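Local coordinates for protein metagenomic carboxyl esterase MGS0156 (Uncultured organism, PDB 5D8M) that probably hydrolyses carboxylic ester bonds, as a carboxyl esterase with an alpha/beta-hydrolase-like fold, at residues E39-I44 with N320-P325; R134-I139 with V169-L174; F154-H157 with D163-E166; V182-A187 with E329-Y334. All coordinates share one frame; numbering follows the deposited sequence.

In the fold
All four contacts are mainly apolar and buried, but they lie at different depths. Contacts 3 and 4 are central, about 8 and 7 Å from the chain centre to the contact centres, and pack helices against neighbouring parallel strands, 151-157 and 178-184. Contacts 1 and 2 are more peripheral, at about 15 and 18 Å, on opposite sides of that centre; contact 2 includes partly exposed residues. Contacts 1 and 4 share helix 324-338, while 2 and 3 share helix 159-170. The chemistry follows: branched aliphatic groups and one CH-pi contact against the sheet, a long selenomethionine arm in contact 1, and a tyrosine whose phenol end meets a helix in contact 2.

Contact 1 (E39-I44 with N320-P325)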
loop_
_atom_site.group_PDB
_atom_site.type_symbol
_atom_site.label_atom_id
_atom_site.label_comp_id
_atom_site.label_asym_id
_atom_site.label_seq_id
_atom_site.Cartn_x
_atom_site.Cartn_y
_atom_site.Cartn_z
ATOM N N GLU A 39 3.226 8.581 -17.255
ATOM C CA GLU A 39 4.303 8.936 -18.150
ATOM C C GLU A 39 5.633 8.303 -17.724
ATOM O O GLU A 39 6.344 7.723 -18.537
ATOM C CB GLU A 39 4.413 10.459 -18.190
ATOM C CG GLU A 39 5.335 11.047 -19.244
ATOM C CD GLU A 39 5.175 12.552 -19.303
ATOM O OE1 GLU A 39 4.583 13.121 -18.358
ATOM O OE2 GLU A 39 5.595 13.164 -20.305
ATOM N N ILE A 40 5.963 8.438 -16.445
ATOM C CA ILE A 40 7.180 7.864 -15.888
ATOM C C ILE A 40 7.170 6.341 -15.981
ATOM O O ILE A 40 8.140 5.734 -16.462
ATOM C CB ILE A 40 7.358 8.300 -14.424
ATOM C CG1 ILE A 40 7.765 9.778 -14.387
ATOM C CG2 ILE A 40 8.395 7.426 -13.711
ATOM C CD1 ILE A 40 7.816 10.370 -12.970
HETATM N N MSE A 41 6.077 5.715 -15.549
HETATM C CA MSE A 41 6.046 4.249 -15.514
HETATM C C MSE A 41 6.091 3.688 -16.935
HETATM O O MSE A 41 6.796 2.715 -17.222
HETATM C CB MSE A 41 4.816 3.741 -14.761
HETATM C CG MSE A 41 4.857 2.251 -14.463
HETATM SE SE MSE A 41 3.434 1.689 -13.251
HETATM C CE MSE A 41 3.733 -0.262 -13.411
ATOM N N THR A 42 5.382 4.343 -17.838
ATOM C CA THR A 42 5.347 3.933 -19.231
ATOM C C THR A 42 6.733 4.000 -19.919
ATOM O O THR A 42 7.118 3.074 -20.643
ATOM C CB THR A 42 4.314 4.793 -20.001
ATOM O OG1 THR A 42 3.007 4.543 -19.458
ATOM C CG2 THR A 42 4.322 4.463 -21.484
ATOM N N ALA A 43 7.472 5.085 -19.676
ATOM C CA ALA A 43 8.830 5.260 -20.200
ATOM C C ALA A 43 9.801 4.240 -19.616
ATOM O O ALA A 43 10.661 3.718 -20.332
ATOM C CB ALA A 43 9.333 6.685 -19.920
ATOM N N ILE A 44 9.648 3.951 -18.318
ATOM C CA ILE A 44 10.482 2.949 -17.649
ATOM C C ILE A 44 10.356 1.602 -18.350
ATOM O O ILE A 44 11.354 0.940 -18.647
ATOM C CB ILE A 44 10.111 2.820 -16.138
ATOM C CG1 ILE A 44 10.707 4.005 -15.365
ATOM C CG2 ILE A 44 10.616 1.498 -15.545
ATOM C CD1 ILE A 44 10.331 4.037 -13.906
ATOM N N ASN A 320 -1.465 -13.207 -9.647
ATOM C CA ASN A 320 -0.428 -12.475 -8.914
ATOM C C ASN A 320 0.539 -11.714 -9.822
ATOM O O ASN A 320 1.402 -10.973 -9.347
ATOM C CB ASN A 320 0.350 -13.457 -8.029
ATOM C CG ASN A 320 1.253 -12.759 -7.024
ATOM O OD1 ASN A 320 2.472 -12.914 -7.055
ATOM N ND2 ASN A 320 0.658 -11.995 -6.137
ATOM N N SER A 321 0.399 -11.909 -11.128
ATOM C CA SER A 321 1.285 -11.258 -12.090
ATOM C C SER A 321 0.967 -9.770 -12.234
ATOM O O SER A 321 -0.170 -9.392 -12.522
ATOM C CB SER A 321 1.189 -11.944 -13.453
ATOM O OG SER A 321 1.657 -13.272 -13.368
ATOM N N TYR A 322 1.982 -8.939 -12.016
ATOM C CA TYR A 322 1.881 -7.496 -12.207
ATOM C C TYR A 322 3.315 -6.961 -12.296
ATOM O O TYR A 322 4.212 -7.522 -11.669
ATOM C CB TYR A 322 1.120 -6.798 -11.058
ATOM C CG TYR A 322 0.924 -5.332 -11.340
ATOM C CD1 TYR A 322 -0.091 -4.898 -12.204
ATOM C CD2 TYR A 322 1.781 -4.377 -10.799
ATOM C CE1 TYR A 322 -0.254 -3.557 -12.496
ATOM C CE2 TYR A 322 1.631 -3.034 -11.101
ATOM C CZ TYR A 322 0.620 -2.636 -11.940
ATOM O OH TYR A 322 0.499 -1.308 -12.229
ATOM N N PRO A 323 3.548 -5.881 -13.069
ATOM C CA PRO A 323 4.932 -5.360 -13.129
ATOM C C PRO A 323 5.342 -4.554 -11.893
ATOM O O PRO A 323 5.548 -3.336 -11.979
ATOM C CB PRO A 323 4.920 -4.466 -14.380
ATOM C CG PRO A 323 3.488 -4.052 -14.543
ATOM C CD PRO A 323 2.695 -5.284 -14.109
ATOM N N ARG A 324 5.465 -5.233 -10.755
ATOM C CA ARG A 324 5.923 -4.593 -9.503
ATOM C C ARG A 324 7.282 -3.854 -9.618
ATOM O O ARG A 324 7.402 -2.746 -9.081
ATOM C CB ARG A 324 5.974 -5.649 -8.360
ATOM C CG ARG A 324 4.557 -6.176 -7.949
ATOM C CD ARG A 324 4.643 -7.301 -6.909
ATOM N NE ARG A 324 5.217 -8.528 -7.482
ATOM C CZ ARG A 324 4.493 -9.460 -8.094
ATOM N NH1 ARG A 324 5.078 -10.539 -8.584
ATOM N NH2 ARG A 324 3.182 -9.306 -8.209
ATOM N N PRO A 325 8.294 -4.426 -10.322
ATOM C CA PRO A 325 9.547 -3.666 -10.423
ATOM C C PRO A 325 9.366 -2.321 -11.096
ATOM O O PRO A 325 9.902 -1.321 -10.606
ATOM C CB PRO A 325 10.448 -4.565 -11.278
ATOM C CG PRO A 325 9.901 -5.971 -11.038
ATOM C CD PRO A 325 8.416 -5.753 -10.968
#
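The terminal methyl of M41, a selenomethionine in this crystal, touches both Y322 and P323: its CE is 3.6 Å from OH of Y322, 3.8 Å from O of P323 and 4.0 Å from CG of P323. Behind it the chain is fully extended. CG is anti to the backbone N (chi1 -169°) and the later torsions are also near 180°, which lets the methyl reach across although CA of M41 and CA of P323, the closest alpha carbons, are 10.0 Å apart. M41 runs at a slant to Y322 and meets the phenol end, with CE 4.2 Å from CE2 of Y322. P323 CD sits 3.2 Å above the Y322 ring plane, near the rim.

In the alpha/beta-hydrolase-like fold this joins helix 34-48 to the start of the last helix, 324-338, where M41 also touches L327. P323 occupies the N-cap position and centres an inverse gamma turn, closed by R324 N to Y322 O at 2.8 Å. The Y322 hydroxyl has its hydrogen-bond partner outside, the carbonyl O of I63. R324 points away from M41; its NH2 meets N320 O at 2.7 Å, in the guanidinium plane and nearly in line with the carbonyl (177°), while NH1 forms a salt bridge with D109.

Contact 2 (R134-I139 with V169-L174)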
loop_
_atom_site.group_PDB
_atom_site.type_symbol
_atom_site.label_atom_id
_atom_site.label_comp_id
_atom_site.label_asym_id
_atom_site.label_seq_id
_atom_site.Cartn_x
_atom_site.Cartn_y
_atom_site.Cartn_z
ATOM N N ARG A 134 1.688 -0.994 18.175
ATOM C CA ARG A 134 2.824 -1.862 18.397
ATOM C C ARG A 134 3.779 -1.866 17.175
ATOM O O ARG A 134 5.007 -1.830 17.329
ATOM C CB ARG A 134 2.344 -3.275 18.723
ATOM C CG ARG A 134 3.484 -4.181 19.152
ATOM C CD ARG A 134 2.981 -5.477 19.752
ATOM N NE ARG A 134 4.053 -6.218 20.422
ATOM C CZ ARG A 134 3.860 -7.369 21.061
ATOM N NH1 ARG A 134 2.648 -7.908 21.093
ATOM N NH2 ARG A 134 4.872 -7.981 21.662
ATOM N N ASN A 135 3.219 -1.870 15.968
ATOM C CA ASN A 135 4.048 -1.866 14.760
ATOM C C ASN A 135 4.703 -0.517 14.509
ATOM O O ASN A 135 5.811 -0.452 13.983
ATOM C CB ASN A 135 3.222 -2.279 13.540
ATOM C CG ASN A 135 3.009 -3.772 13.483
ATOM O OD1 ASN A 135 3.647 -4.517 14.214
ATOM N ND2 ASN A 135 2.137 -4.218 12.599
ATOM N N ALA A 136 4.010 0.552 14.877
ATOM C CA ALA A 136 4.564 1.903 14.788
ATOM C C ALA A 136 5.852 2.024 15.604
ATOM O O ALA A 136 6.795 2.695 15.184
ATOM C CB ALA A 136 3.539 2.929 15.261
ATOM N N ALA A 137 5.894 1.389 16.773
ATOM C CA ALA A 137 7.109 1.448 17.578
ATOM C C ALA A 137 8.257 0.679 16.909
ATOM O O ALA A 137 9.423 1.082 16.986
ATOM C CB ALA A 137 6.843 0.926 18.994
ATOM N N ILE A 138 7.931 -0.433 16.259
ATOM C CA ILE A 138 8.922 -1.206 15.515
ATOM C C ILE A 138 9.547 -0.347 14.410
ATOM O O ILE A 138 10.776 -0.296 14.250
ATOM C CB ILE A 138 8.275 -2.485 14.911
ATOM C CG1 ILE A 138 7.957 -3.453 16.049
ATOM C CG2 ILE A 138 9.192 -3.125 13.848
ATOM C CD1 ILE A 138 7.086 -4.678 15.650
ATOM N N ILE A 139 8.683 0.344 13.675
ATOM C CA ILE A 139 9.100 1.180 12.562
ATOM C C ILE A 139 9.984 2.323 13.061
ATOM O O ILE A 139 11.065 2.594 12.507
ATOM C CB ILE A 139 7.870 1.719 11.811
ATOM C CG1 ILE A 139 7.113 0.549 11.163
ATOM C CG2 ILE A 139 8.292 2.727 10.766
ATOM C CD1 ILE A 139 5.682 0.906 10.751
ATOM N N VAL A 169 2.584 10.254 13.464
ATOM C CA VAL A 169 1.823 11.021 14.426
ATOM C C VAL A 169 2.349 10.852 15.845
ATOM O O VAL A 169 2.330 11.792 16.634
ATOM C CB VAL A 169 0.329 10.631 14.374
ATOM C CG1 VAL A 169 -0.424 11.223 15.560
ATOM C CG2 VAL A 169 -0.284 11.116 13.059
ATOM N N SER A 170 2.819 9.658 16.183
ATOM C CA SER A 170 3.289 9.379 17.547
ATOM C C SER A 170 4.708 9.865 17.832
ATOM O O SER A 170 5.031 10.215 18.968
ATOM C CB SER A 170 3.228 7.878 17.830
ATOM O OG SER A 170 1.884 7.444 17.828
ATOM N N TYR A 171 5.561 9.863 16.814
ATOM C CA TYR A 171 6.978 10.155 17.037
ATOM C C TYR A 171 7.434 11.326 16.192
ATOM O O TYR A 171 7.792 11.149 15.046
ATOM C CB TYR A 171 7.816 8.906 16.729
ATOM C CG TYR A 171 7.323 7.673 17.461
ATOM C CD1 TYR A 171 7.562 7.517 18.823
ATOM C CD2 TYR A 171 6.637 6.666 16.801
ATOM C CE1 TYR A 171 7.125 6.397 19.508
ATOM C CE2 TYR A 171 6.184 5.538 17.481
ATOM C CZ TYR A 171 6.433 5.406 18.833
ATOM O OH TYR A 171 5.998 4.291 19.522
ATOM N N PRO A 172 7.408 12.541 16.757
ATOM C CA PRO A 172 7.889 13.722 16.028
ATOM C C PRO A 172 9.305 13.560 15.474
ATOM O O PRO A 172 9.619 14.124 14.437
ATOM C CB PRO A 172 7.859 14.827 17.089
ATOM C CG PRO A 172 6.818 14.385 18.055
ATOM C CD PRO A 172 6.875 12.880 18.089
ATOM N N ASP A 173 10.161 12.809 16.152
ATOM C CA ASP A 173 11.506 12.620 15.631
ATOM C C ASP A 173 11.501 11.768 14.351
ATOM O O ASP A 173 12.318 11.991 13.456
ATOM C CB ASP A 173 12.416 12.000 16.692
ATOM C CG ASP A 173 11.856 10.714 17.277
ATOM O OD1 ASP A 173 10.619 10.584 17.397
ATOM O OD2 ASP A 173 12.663 9.834 17.642
ATOM N N LEU A 174 10.585 10.801 14.252
ATOM C CA LEU A 174 10.446 10.057 13.004
ATOM C C LEU A 174 9.899 10.973 11.899
ATOM O O LEU A 174 10.362 10.946 10.760
ATOM C CB LEU A 174 9.532 8.845 13.191
ATOM C CG LEU A 174 9.224 8.104 11.901
ATOM C CD1 LEU A 174 10.535 7.552 11.329
ATOM C CD2 LEU A 174 8.219 6.983 12.131
#
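Y171 reaches from the turn between two helices to the flank of A136 and A137. Its CB points toward helix 132-143, and CG stands anti to the carbonyl carbon of Y171 (chi1 -52°), which directs the ring toward that helix. One ring face is met by the preceding residue, S170, whose CB lies 3.7 Å above the plane and toward the rim. Farther along, CE2 comes 3.7 Å from the carbonyl O of A136 and 4.3 Å from CB of A136. At the tip, OH rests 3.5 Å from CB of A137 and 3.6 Å from CA of A137, so the phenol end lies against backbone and methyl together. The small size of both alanines allows this: the CA atoms of A137 and Y171 are 8.7 Å apart. With an alanine here, A136 and A137 would probably lose their cover on this side and H140, one turn on, would be left without the ring that stacks on it. A looser second contact accompanies the first, where CG2 of I139 is 4.5 Å from CD2 of L174.

Y171 marks the kink between helices 159-170 and 172-177, being the first non-helical residue after one and the N-cap of the next. Both helices pack on helix 132-143: D173 hydrogen-bonds to H140, A136 touches A167 of helix 159-170, and I139 and L174 both reach inward to F154 on strand 151-157 of the central sheet.

Contact 3 (F154-H157 with D163-E166); sequences FVTH and DVLE
V164 presses its two methyls on F154 and T156, joining strand 151-157 to helix 159-170 in a strand-turn-helix unit. The connection is consistent with the nucleophile elbow of alpha/beta hydrolases, in which a sharp turn leads from a central parallel strand into a helix packed on the sheet. CG1 of V164 makes a CH-pi contact: it lies 3.9 Å from the centroid of the F154 ring and only 17° off the ring normal, hence over the face. The second branch, CG2, is set between the two strand residues, 3.8 Å from CD1 of F154 and 3.6 Å from CG2 of T156. A leucine in place of F154 would probably lose the flat surface under CG1 of V164 and leave a gap toward V143.

In the next shell, V143 of helix 132-143 touches F154, and V92 and V181 of the adjoining strands touch V164. T156 is placed by a polar bond. Its OG1 takes the crowded position between backbone N and carbonyl carbon (chi1 65°) and hydrogen-bonds to O of V182, leaving the methyl CG2 to face the helix. On the helix, D163 OD1 forms a salt bridge with K159 and a hydrogen bond with S132, while E166 forms a salt bridge with R230. The strand itself is fixed to its neighbour 178-184, where the carbonyl O of F154 is 2.8 Å from N of V182.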
loop_
_atom_site.group_PDB
_atom_site.type_symbol
_atom_site.label_atom_id
_atom_site.label_comp_id
_atom_site.label_asym_id
_atom_site.label_seq_id
_atom_site.Cartn_x
_atom_site.Cartn_y
_atom_site.Cartn_z
ATOM N N PHE A 154 9.079 6.089 2.736
ATOM C CA PHE A 154 8.318 4.881 3.038
ATOM C C PHE A 154 7.534 4.457 1.807
ATOM O O PHE A 154 6.945 5.298 1.125
ATOM C CB PHE A 154 7.341 5.103 4.203
ATOM C CG PHE A 154 8.012 5.195 5.559
ATOM C CD1 PHE A 154 8.408 4.050 6.224
ATOM C CD2 PHE A 154 8.237 6.433 6.162
ATOM C CE1 PHE A 154 9.017 4.110 7.478
ATOM C CE2 PHE A 154 8.848 6.504 7.423
ATOM C CZ PHE A 154 9.230 5.333 8.084
ATOM N N VAL A 155 7.562 3.157 1.522
ATOM C CA VAL A 155 6.674 2.561 0.541
ATOM C C VAL A 155 5.950 1.439 1.248
ATOM O O VAL A 155 6.576 0.477 1.700
ATOM C CB VAL A 155 7.422 2.027 -0.686
ATOM C CG1 VAL A 155 6.435 1.450 -1.684
ATOM C CG2 VAL A 155 8.232 3.167 -1.335
ATOM N N THR A 156 4.642 1.606 1.406
ATOM C CA THR A 156 3.881 0.804 2.342
ATOM C C THR A 156 2.784 0.073 1.605
ATOM O O THR A 156 2.350 0.524 0.540
ATOM C CB THR A 156 3.269 1.707 3.466
ATOM O OG1 THR A 156 2.311 2.623 2.905
ATOM C CG2 THR A 156 4.346 2.560 4.125
ATOM N N HIS A 157 2.327 -1.047 2.168
ATOM C CA HIS A 157 1.254 -1.823 1.561
ATOM C C HIS A 157 0.202 -2.141 2.625
ATOM O O HIS A 157 0.542 -2.512 3.762
ATOM C CB HIS A 157 1.816 -3.121 0.938
ATOM C CG HIS A 157 0.775 -4.014 0.320
ATOM N ND1 HIS A 157 0.573 -5.313 0.733
ATOM C CD2 HIS A 157 -0.103 -3.799 -0.689
ATOM C CE1 HIS A 157 -0.377 -5.865 0.000
ATOM N NE2 HIS A 157 -0.800 -4.970 -0.875
ATOM N N ASP A 163 0.149 1.691 9.839
ATOM C CA ASP A 163 1.239 1.495 10.796
ATOM C C ASP A 163 2.198 2.713 10.712
ATOM O O ASP A 163 2.574 3.292 11.722
ATOM C CB ASP A 163 2.019 0.198 10.511
ATOM C CG ASP A 163 1.241 -1.086 10.846
ATOM O OD1 ASP A 163 0.145 -1.041 11.476
ATOM O OD2 ASP A 163 1.765 -2.170 10.470
ATOM N N VAL A 164 2.561 3.126 9.496
ATOM C CA VAL A 164 3.497 4.244 9.318
ATOM C C VAL A 164 2.861 5.590 9.693
ATOM O O VAL A 164 3.488 6.393 10.389
ATOM C CB VAL A 164 4.047 4.293 7.862
ATOM C CG1 VAL A 164 4.786 5.602 7.583
ATOM C CG2 VAL A 164 5.011 3.120 7.620
ATOM N N LEU A 165 1.617 5.833 9.275
ATOM C CA LEU A 165 0.953 7.094 9.641
ATOM C C LEU A 165 0.828 7.234 11.166
ATOM O O LEU A 165 1.029 8.320 11.715
ATOM C CB LEU A 165 -0.441 7.193 8.992
ATOM C CG LEU A 165 -0.476 7.343 7.463
ATOM C CD1 LEU A 165 -1.909 7.641 6.925
ATOM C CD2 LEU A 165 0.535 8.405 6.977
ATOM N N GLU A 166 0.486 6.150 11.851
ATOM C CA GLU A 166 0.397 6.223 13.300
ATOM C C GLU A 166 1.770 6.514 13.904
ATOM O O GLU A 166 1.877 7.243 14.884
ATOM C CB GLU A 166 -0.192 4.928 13.880
ATOM C CG GLU A 166 -1.658 4.712 13.413
ATOM C CD GLU A 166 -2.562 3.972 14.410
ATOM O OE1 GLU A 166 -2.102 3.557 15.505
ATOM O OE2 GLU A 166 -3.759 3.813 14.082
#

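Contact 4 (V182-A187 with E329-Y334)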
loop_
_atom_site.group_PDB
_atom_site.type_symbol
_atom_site.label_atom_id
_atom_site.label_comp_id
_atom_site.label_asym_id
_atom_site.label_seq_id
_atom_site.Cartn_x
_atom_site.Cartn_y
_atom_site.Cartn_z
ATOM N N VAL A 182 4.615 6.761 0.690
ATOM C CA VAL A 182 3.841 6.290 -0.436
ATOM C C VAL A 182 2.991 5.121 0.009
ATOM O O VAL A 182 3.496 4.141 0.550
ATOM C CB VAL A 182 4.740 5.835 -1.591
ATOM C CG1 VAL A 182 3.868 5.384 -2.759
ATOM C CG2 VAL A 182 5.669 6.981 -2.000
ATOM N N SER A 183 1.694 5.249 -0.198
ATOM C CA SER A 183 0.745 4.203 0.106
ATOM C C SER A 183 0.425 3.395 -1.159
ATOM O O SER A 183 -0.014 3.970 -2.164
ATOM C CB SER A 183 -0.542 4.856 0.673
ATOM O OG SER A 183 -1.466 3.886 1.123
ATOM N N VAL A 184 0.621 2.083 -1.103
ATOM C CA VAL A 184 0.257 1.177 -2.179
ATOM C C VAL A 184 -0.846 0.225 -1.701
ATOM O O VAL A 184 -0.591 -0.658 -0.877
ATOM C CB VAL A 184 1.483 0.353 -2.658
ATOM C CG1 VAL A 184 1.131 -0.488 -3.864
ATOM C CG2 VAL A 184 2.685 1.301 -2.962
ATOM N N ALA A 185 -2.065 0.406 -2.215
ATOM C CA ALA A 185 -3.231 -0.290 -1.695
ATOM C C ALA A 185 -3.264 -0.192 -0.158
ATOM O O ALA A 185 -3.546 -1.167 0.539
ATOM C CB ALA A 185 -3.236 -1.752 -2.144
ATOM N N GLY A 186 -2.971 0.992 0.365
ATOM C CA GLY A 186 -2.974 1.189 1.797
ATOM C C GLY A 186 -4.375 1.281 2.345
ATOM O O GLY A 186 -5.259 1.874 1.728
ATOM N N ALA A 187 -4.580 0.711 3.520
ATOM C CA ALA A 187 -5.908 0.673 4.132
ATOM C C ALA A 187 -6.169 1.956 4.899
ATOM O O ALA A 187 -6.416 1.925 6.105
ATOM C CB ALA A 187 -6.026 -0.548 5.071
ATOM N N GLU A 329 10.021 1.273 -9.231
ATOM C CA GLU A 329 10.917 2.228 -9.844
ATOM C C GLU A 329 10.208 3.539 -10.219
ATOM O O GLU A 329 10.752 4.627 -9.994
ATOM C CB GLU A 329 11.596 1.612 -11.076
ATOM C CG GLU A 329 12.731 2.486 -11.591
ATOM C CD GLU A 329 13.282 2.047 -12.946
ATOM O OE1 GLU A 329 13.256 0.821 -13.269
ATOM O OE2 GLU A 329 13.735 2.939 -13.703
ATOM N N ALA A 330 9.000 3.453 -10.771
ATOM C CA ALA A 330 8.236 4.656 -11.086
ATOM C C ALA A 330 7.932 5.459 -9.819
ATOM O O ALA A 330 8.037 6.695 -9.811
ATOM C CB ALA A 330 6.916 4.294 -11.836
ATOM N N ILE A 331 7.559 4.759 -8.753
ATOM C CA ILE A 331 7.322 5.424 -7.476
ATOM C C ILE A 331 8.571 6.203 -7.039
ATOM O O ILE A 331 8.473 7.398 -6.763
ATOM C CB ILE A 331 6.927 4.413 -6.378
ATOM C CG1 ILE A 331 5.520 3.859 -6.638
ATOM C CG2 ILE A 331 7.079 5.018 -4.957
ATOM C CD1 ILE A 331 5.253 2.610 -5.801
ATOM N N ALA A 332 9.721 5.528 -6.991
ATOM C CA ALA A 332 10.983 6.154 -6.591
ATOM C C ALA A 332 11.323 7.371 -7.441
ATOM O O ALA A 332 11.769 8.381 -6.918
ATOM C CB ALA A 332 12.155 5.130 -6.653
ATOM N N ARG A 333 11.162 7.255 -8.756
ATOM C CA ARG A 333 11.508 8.344 -9.660
ATOM C C ARG A 333 10.528 9.512 -9.552
ATOM O O ARG A 333 10.946 10.669 -9.647
ATOM C CB ARG A 333 11.584 7.848 -11.114
ATOM C CG ARG A 333 12.765 6.888 -11.356
ATOM C CD ARG A 333 13.089 6.818 -12.824
ATOM N NE ARG A 333 13.996 5.727 -13.170
ATOM C CZ ARG A 333 15.320 5.824 -13.189
ATOM N NH1 ARG A 333 15.930 6.970 -12.860
ATOM N NH2 ARG A 333 16.033 4.769 -13.546
ATOM N N TYR A 334 9.241 9.217 -9.352
ATOM C CA TYR A 334 8.229 10.278 -9.188
ATOM C C TYR A 334 8.531 11.069 -7.919
ATOM O O TYR A 334 8.544 12.306 -7.928
ATOM C CB TYR A 334 6.787 9.709 -9.119
ATOM C CG TYR A 334 5.731 10.801 -9.087
ATOM C CD1 TYR A 334 5.485 11.535 -7.918
ATOM C CD2 TYR A 334 4.987 11.112 -10.222
ATOM C CE1 TYR A 334 4.542 12.551 -7.891
ATOM C CE2 TYR A 334 4.032 12.130 -10.190
ATOM C CZ TYR A 334 3.821 12.841 -9.023
ATOM O OH TYR A 334 2.902 13.859 -8.990
#
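The alpha carbons of V182 and I331, the closest pair, are 7.9 Å apart, a spacing that leaves room for one layer of side chains between strand 178-184 and helix 324-338. This is helix-on-sheet packing of an alpha/beta-hydrolase-like fold, with the last helix lying on the parallel sheet. V182 and V184, two residues apart on the strand, point the same way, and I331 answers both with separate branches. Its CG2 lies against the fork of V182, 3.8 Å from CG2 and 3.9 Å from CG1 of that valine. The longer branch goes to the next position: CG1 of I331 is anti to the carbonyl carbon (chi1 -70°), carrying CD1 to 4.0 Å from CG2 of V184. The side chains cross at a slant, and all three are buried.

The strand is held between two others, with backbone hydrogen bonds joining V184 to T156 and S183 to Y246. I331 also touches L248 on the sheet, while A330 meets I40 and M41 of helix 34-48, so the last helix is packed between sheet and helix.

One turn apart on the helix, E329 and R333 form a salt bridge in which NE and NH2 of R333 grip the single oxygen OE2 side-on. E329 OE1 bonds instead to H48. OE2 of E329 offers its anti lone pair to NE of R333 at 2.9 Å, whereas R333 NH2, also 2.9 Å from that OE2, approaches from 41° above the carboxylate plane.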